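Local coordinates for probable quinone reductase Qor (NADPH:quinone reductase) (Zeta-crystallin homolog protein) (Mycobacterium tuberculosis, PDB 4RVU) that binds NADPH and probably passes its electrons to quinones, as a reductase related to zeta-crystallin, at residues K113-D116 / D117-S120. Sequence-based numbering, arbitrary orientation.
Sequences KVPD and DVTS
Val114 lays its CG1 methyl against Val118, 3.8 Å from Val118 CB, the two side chains crossing at about a right angle where Val114 precedes, and Val118 ends, a type I beta turn that runs from Pro115 to Val118. The turn is a compact example of how a chain reverses between a strand and a helix: in this enoyl-reductase-type fold it joins strand 111-113 to helix 120-140, away from the NADPH site. Its closing bond is the usual one for such a turn, from Val118 N back to Pro115 O at 3.1 Å. The N-H points fairly straight at the oxygen (161°), yet the donor stands well above the carbonyl plane and so misses the lone pairs.

Apolar packing accompanies this bond. Pro115 and Val118 lie side by side and point the same way, with Pro115 CB 3.9 Å from Val118 CG2, while Phe291 of helix 280-295 touches the proline as well. Val114 has CG1 anti to its own nitrogen (chi1 -179°), which carries that methyl to 3.6 Å from Val118 O. The carbonyl of Val118 is in turn bound by Arg90 NH2, which also bonds Ser120 OG, so one arginine ties the exit of the turn to the first residue of the helix. Just before that helix, Thr119 acts as N-cap, its OG1 accepting a hydrogen bond from Val122 N.

At the corner, the CB atoms of Asp116 and Asp117 point away from the adjoining half of the turn, although each still touches it. Asp117 CG sits between its backbone N and carbonyl carbon (chi1 64°), which brings OD1 beside the proline, 3.4 Å from Pro115 CB.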
# COMPACT_ATOMS: atom_id res chain seq x y z
N LYS A 113 -30.49 -10.80 2.99
CA LYS A 113 -31.38 -11.83 3.51
C LYS A 113 -30.56 -12.94 4.13
O LYS A 113 -29.55 -13.34 3.55
CB LYS A 113 -32.26 -12.41 2.40
CG LYS A 113 -33.35 -11.47 1.89
CD LYS A 113 -34.09 -12.09 0.70
CE LYS A 113 -35.17 -11.16 0.16
NZ LYS A 113 -35.97 -11.77 -0.94
N VAL A 114 -30.98 -13.43 5.29
CA VAL A 114 -30.30 -14.53 5.95
C VAL A 114 -30.85 -15.84 5.39
O VAL A 114 -32.06 -15.98 5.24
CB VAL A 114 -30.51 -14.46 7.47
CG1 VAL A 114 -29.78 -15.59 8.18
CG2 VAL A 114 -30.04 -13.10 8.00
N PRO A 115 -29.96 -16.78 5.03
CA PRO A 115 -30.39 -18.09 4.52
C PRO A 115 -31.20 -18.82 5.58
O PRO A 115 -31.00 -18.60 6.78
CB PRO A 115 -29.06 -18.81 4.27
CG PRO A 115 -28.07 -17.70 4.03
CD PRO A 115 -28.50 -16.62 4.99
N ASP A 116 -32.13 -19.68 5.17
CA ASP A 116 -33.02 -20.32 6.13
C ASP A 116 -32.32 -21.27 7.10
O ASP A 116 -32.86 -21.58 8.16
CB ASP A 116 -34.16 -21.04 5.40
CG ASP A 116 -35.16 -20.09 4.78
OD1 ASP A 116 -35.29 -18.94 5.26
OD2 ASP A 116 -35.83 -20.51 3.81
N ASP A 117 -31.11 -21.72 6.75
CA ASP A 117 -30.38 -22.65 7.61
C ASP A 117 -29.36 -21.97 8.54
O ASP A 117 -28.57 -22.63 9.22
CB ASP A 117 -29.67 -23.72 6.77
CG ASP A 117 -28.59 -23.13 5.88
OD1 ASP A 117 -28.79 -22.02 5.34
OD2 ASP A 117 -27.55 -23.78 5.72
N VAL A 118 -29.38 -20.63 8.56
CA VAL A 118 -28.47 -19.85 9.39
C VAL A 118 -29.25 -19.15 10.50
O VAL A 118 -30.25 -18.46 10.22
CB VAL A 118 -27.70 -18.80 8.54
CG1 VAL A 118 -26.80 -17.93 9.42
CG2 VAL A 118 -26.87 -19.50 7.46
N THR A 119 -28.85 -19.35 11.75
CA THR A 119 -29.55 -18.70 12.86
C THR A 119 -29.24 -17.22 12.90
O THR A 119 -28.23 -16.75 12.34
CB THR A 119 -29.20 -19.28 14.24
OG1 THR A 119 -27.82 -19.02 14.52
CG2 THR A 119 -29.46 -20.78 14.30
N SER A 120 -30.10 -16.48 13.57
CA SER A 120 -29.92 -15.04 13.67
C SER A 120 -28.66 -14.70 14.47
O SER A 120 -27.96 -13.74 14.14
CB SER A 120 -31.16 -14.40 14.28
OG SER A 120 -32.29 -14.62 13.45